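Long-range contact in glucose dehydrogenase (Serratia sp. FS14, PDB 7CDY), which belongs to the glucose/sorbosone dehydrogenase family of beta-propeller proteins and carries a bound calcium ion: residues Gly10-Ser16 / Ile28-Arg34. Sequence-based numbering, arbitrary orientation.
Sequences GLEHPWS and ITERPGR
Two neighbouring antiparallel strands of one beta-propeller sheet, 3-19 and 26-30, form a hairpin whose short segments 14-16 and 28-30 run 4.6 Å apart at 134°. Pro14 faces Glu30 as a non-hydrogen-bonded pair (CA-CA 4.1 Å). On its two sides Arg31 N donates to His13 O and Trp15 N to Thr29 O, both at 2.9 Å; farther along, Thr29 N reaches Ser16 O at 3.0 Å. His13, at phi/psi 47/60, kinks the first strand. Thr29 OG1 (chi1 p) takes a weak bond from Ser16 N and is satisfied by Leu63 O. At the break in the first strand, Glu30 (chi1 m) accepts Glu12 N at OE1, 2.8 Å, while OE2 pairs with Arg34 NE, 2.9 Å, and with Arg36. Gly33 and Arg34 form a classic bulge opposite Glu30, and extended Glu12 (chi1, chi2 t) completes the salt-bridge network, OE2 to Arg34 NH2 2.9 Å. Arg31 NH2 lies over the His13 ring, whose ND1 bonds Asp335. One water accepts from both Trp15 NE1 and Arg31 NH1, each at 2.9 Å.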
ATOM      1  N   GLY A  10      -8.415 -20.269  -1.411  1.00 13.72           N
ATOM      2  CA  GLY A  10      -7.466 -20.892  -0.503  1.00 15.29           C
ATOM      3  C   GLY A  10      -6.215 -20.088  -0.222  1.00 14.18           C
ATOM      4  O   GLY A  10      -5.173 -20.669   0.099  1.00 18.02           O
ATOM      5  N   LEU A  11      -6.280 -18.766  -0.338  1.00 13.86           N
ATOM      6  CA  LEU A  11      -5.150 -17.906  -0.010  1.00 14.01           C
ATOM      7  C   LEU A  11      -5.382 -17.376   1.395  1.00 12.00           C
ATOM      8  O   LEU A  11      -6.420 -16.769   1.656  1.00 13.17           O
ATOM      9  CB  LEU A  11      -5.073 -16.739  -0.988  1.00 12.32           C
ATOM     10  CG  LEU A  11      -4.740 -17.106  -2.433  1.00 13.67           C
ATOM     11  CD1 LEU A  11      -5.188 -16.006  -3.370  1.00 14.53           C
ATOM     12  CD2 LEU A  11      -3.242 -17.388  -2.581  1.00 16.72           C
ATOM     13  N   GLU A  12      -4.438 -17.607   2.300  1.00 11.73           N
ATOM     14  CA  GLU A  12      -4.646 -17.228   3.700  1.00 11.68           C
ATOM     15  C   GLU A  12      -4.286 -15.758   3.890  1.00 10.82           C
ATOM     16  O   GLU A  12      -3.101 -15.394   3.901  1.00 11.33           O
ATOM     17  CB  GLU A  12      -3.848 -18.123   4.644  1.00 12.55           C
ATOM     18  CG  GLU A  12      -4.187 -17.852   6.107  1.00 14.32           C
ATOM     19  CD  GLU A  12      -3.401 -18.699   7.087  1.00 17.62           C
ATOM     20  OE1 GLU A  12      -3.753 -18.671   8.289  1.00 21.24           O
ATOM     21  OE2 GLU A  12      -2.442 -19.382   6.677  1.00 17.10           O
ATOM     22  N   HIS A  13      -5.297 -14.911   4.035  1.00 10.83           N
ATOM     23  CA  HIS A  13      -5.108 -13.475   4.187  1.00 11.05           C
ATOM     24  C   HIS A  13      -4.122 -12.900   3.160  1.00  8.85           C
ATOM     25  O   HIS A  13      -3.077 -12.358   3.518  1.00  9.97           O
ATOM     26  CB  HIS A  13      -4.701 -13.124   5.613  1.00 12.05           C
ATOM     27  CG  HIS A  13      -5.769 -13.450   6.611  1.00 14.14           C
ATOM     28  ND1 HIS A  13      -6.884 -12.660   6.783  1.00 15.26           N
ATOM     29  CD2 HIS A  13      -5.921 -14.506   7.446  1.00 20.41           C
ATOM     30  CE1 HIS A  13      -7.665 -13.200   7.703  1.00 19.23           C
ATOM     31  NE2 HIS A  13      -7.106 -14.321   8.120  1.00 20.29           N
ATOM     32  N   PRO A  14      -4.425 -13.032   1.875  1.00  9.12           N
ATOM     33  CA  PRO A  14      -3.544 -12.451   0.859  1.00  9.86           C
ATOM     34  C   PRO A  14      -3.509 -10.940   1.005  1.00  9.06           C
ATOM     35  O   PRO A  14      -4.482 -10.311   1.435  1.00 10.59           O
ATOM     36  CB  PRO A  14      -4.199 -12.878  -0.459  1.00  9.29           C
ATOM     37  CG  PRO A  14      -5.670 -12.987  -0.107  1.00 10.75           C
ATOM     38  CD  PRO A  14      -5.695 -13.521   1.305  1.00 10.57           C
ATOM     39  N   TRP A  15      -2.363 -10.352   0.668  1.00  9.44           N
ATOM     40  CA  TRP A  15      -2.162  -8.936   0.957  1.00  9.54           C
ATOM     41  C   TRP A  15      -1.804  -8.121  -0.270  1.00  8.28           C
ATOM     42  O   TRP A  15      -2.308  -7.011  -0.430  1.00  9.29           O
ATOM     43  CB  TRP A  15      -1.074  -8.761   2.031  1.00  9.54           C
ATOM     44  CG  TRP A  15      -1.202  -7.499   2.861  1.00  9.49           C
ATOM     45  CD1 TRP A  15      -1.913  -7.357   4.020  1.00  9.29           C
ATOM     46  CD2 TRP A  15      -0.608  -6.225   2.591  1.00  8.66           C
ATOM     47  NE1 TRP A  15      -1.793  -6.070   4.492  1.00 10.14           N
ATOM     48  CE2 TRP A  15      -0.985  -5.357   3.642  1.00  8.75           C
ATOM     49  CE3 TRP A  15       0.229  -5.739   1.583  1.00  9.53           C
ATOM     50  CZ2 TRP A  15      -0.562  -4.020   3.700  1.00 10.02           C
ATOM     51  CZ3 TRP A  15       0.650  -4.422   1.644  1.00 10.26           C
ATOM     52  CH2 TRP A  15       0.253  -3.574   2.698  1.00 10.20           C
ATOM     53  N   SER A  16      -0.964  -8.650  -1.151  1.00  8.68           N
ATOM     54  CA  SER A  16      -0.462  -7.897  -2.291  1.00  8.68           C
ATOM     55  C   SER A  16      -0.409  -8.809  -3.501  1.00  8.30           C
ATOM     56  O   SER A  16      -0.184 -10.014  -3.379  1.00  9.10           O
ATOM     57  CB  SER A  16       0.971  -7.399  -1.996  1.00 10.63           C
ATOM     58  OG  SER A  16       1.558  -6.645  -3.055  1.00 10.07           O
ATOM     59  N   ILE A  28       1.733 -13.267  -5.504  1.00  8.85           N
ATOM     60  CA  ILE A  28       0.768 -12.977  -4.448  1.00  8.98           C
ATOM     61  C   ILE A  28       1.443 -13.225  -3.115  1.00  8.89           C
ATOM     62  O   ILE A  28       2.062 -14.274  -2.925  1.00  9.53           O
ATOM     63  CB  ILE A  28      -0.473 -13.889  -4.548  1.00 10.51           C
ATOM     64  CG1 ILE A  28      -1.134 -13.761  -5.914  1.00 12.05           C
ATOM     65  CG2 ILE A  28      -1.471 -13.574  -3.433  1.00 11.56           C
ATOM     66  CD1 ILE A  28      -2.368 -14.637  -6.088  1.00 14.32           C
ATOM     67  N   THR A  29       1.298 -12.294  -2.177  1.00  8.63           N
ATOM     68  CA  THR A  29       1.712 -12.549  -0.808  1.00  7.97           C
ATOM     69  C   THR A  29       0.528 -13.012   0.028  1.00  8.08           C
ATOM     70  O   THR A  29      -0.594 -12.519  -0.122  1.00  8.86           O
ATOM     71  CB  THR A  29       2.335 -11.311  -0.155  1.00  8.27           C
ATOM     72  OG1 THR A  29       1.357 -10.264  -0.094  1.00  9.77           O
ATOM     73  CG2 THR A  29       3.555 -10.843  -0.944  1.00  9.14           C
ATOM     74  N   GLU A  30       0.800 -13.963   0.915  1.00  9.22           N
ATOM     75  CA  GLU A  30      -0.101 -14.313   2.004  1.00  9.78           C
ATOM     76  C   GLU A  30       0.523 -13.729   3.263  1.00  9.55           C
ATOM     77  O   GLU A  30       1.699 -13.996   3.561  1.00  9.96           O
ATOM     78  CB  GLU A  30      -0.227 -15.831   2.135  1.00 10.16           C
ATOM     79  CG  GLU A  30      -0.904 -16.516   0.948  1.00 13.01           C
ATOM     80  CD  GLU A  30      -0.887 -18.023   1.097  1.00 12.50           C
ATOM     81  OE1 GLU A  30      -1.913 -18.594   1.540  1.00 15.82           O
ATOM     82  OE2 GLU A  30       0.154 -18.640   0.827  1.00 12.37           O
ATOM     83  N   ARG A  31      -0.244 -12.905   3.973  1.00  8.73           N
ATOM     84  CA  ARG A  31       0.283 -12.212   5.148  1.00  9.62           C
ATOM     85  C   ARG A  31       1.001 -13.114   6.145  1.00 10.02           C
ATOM     86  O   ARG A  31       2.029 -12.679   6.690  1.00  9.67           O
ATOM     87  CB  ARG A  31      -0.808 -11.354   5.818  1.00 10.95           C
ATOM     88  CG  ARG A  31      -0.262 -10.382   6.855  1.00 11.41           C
ATOM     89  CD  ARG A  31      -1.355  -9.475   7.431  1.00 14.88           C
ATOM     90  NE  ARG A  31      -2.418 -10.271   8.042  1.00 15.91           N
ATOM     91  CZ  ARG A  31      -3.663  -9.855   8.247  1.00 18.63           C
ATOM     92  NH1 ARG A  31      -4.028  -8.625   7.904  1.00 21.32           N
ATOM     93  NH2 ARG A  31      -4.541 -10.672   8.813  1.00 22.96           N
ATOM     94  N   PRO A  32       0.558 -14.346   6.426  1.00 10.50           N
ATOM     95  CA  PRO A  32       1.314 -15.184   7.369  1.00 10.43           C
ATOM     96  C   PRO A  32       2.772 -15.413   6.995  1.00 11.65           C
ATOM     97  O   PRO A  32       3.553 -15.820   7.868  1.00 13.90           O
ATOM     98  CB  PRO A  32       0.520 -16.496   7.391  1.00 13.86           C
ATOM     99  CG  PRO A  32      -0.855 -16.083   7.085  1.00 15.63           C
ATOM    100  CD  PRO A  32      -0.742 -14.956   6.095  1.00 11.20           C
ATOM    101  N   GLY A  33       3.164 -15.200   5.734  1.00 10.17           N
ATOM    102  CA  GLY A  33       4.576 -15.195   5.387  1.00 10.26           C
ATOM    103  C   GLY A  33       4.977 -15.981   4.156  1.00 11.91           C
ATOM    104  O   GLY A  33       6.125 -16.422   4.071  1.00 13.98           O
ATOM    105  N   ARG A  34       4.082 -16.153   3.187  1.00 10.36           N
ATOM    106  CA  ARG A  34       4.385 -16.932   1.992  1.00 11.30           C
ATOM    107  C   ARG A  34       4.197 -16.101   0.731  1.00  9.91           C
ATOM    108  O   ARG A  34       3.301 -15.254   0.650  1.00 10.32           O
ATOM    109  CB  ARG A  34       3.492 -18.170   1.893  1.00 11.40           C
ATOM    110  CG  ARG A  34       3.660 -19.126   3.056  1.00 14.05           C
ATOM    111  CD  ARG A  34       2.671 -20.278   2.966  1.00 14.53           C
ATOM    112  NE  ARG A  34       1.278 -19.872   3.152  1.00 13.73           N
ATOM    113  CZ  ARG A  34       0.674 -19.774   4.332  1.00 14.49           C
ATOM    114  NH1 ARG A  34       1.342 -20.023   5.445  1.00 14.92           N
ATOM    115  NH2 ARG A  34      -0.601 -19.410   4.399  1.00 14.98           N
TER
HETATM  116  O   HOH W   1      -2.393 -21.117   1.300  1.00 26.06           O
HETATM  117  O   HOH W   2      -0.264 -20.241   7.997  1.00 19.15           O
HETATM  118  O   HOH W   3      -2.549  -6.143   7.324  1.00 17.87           O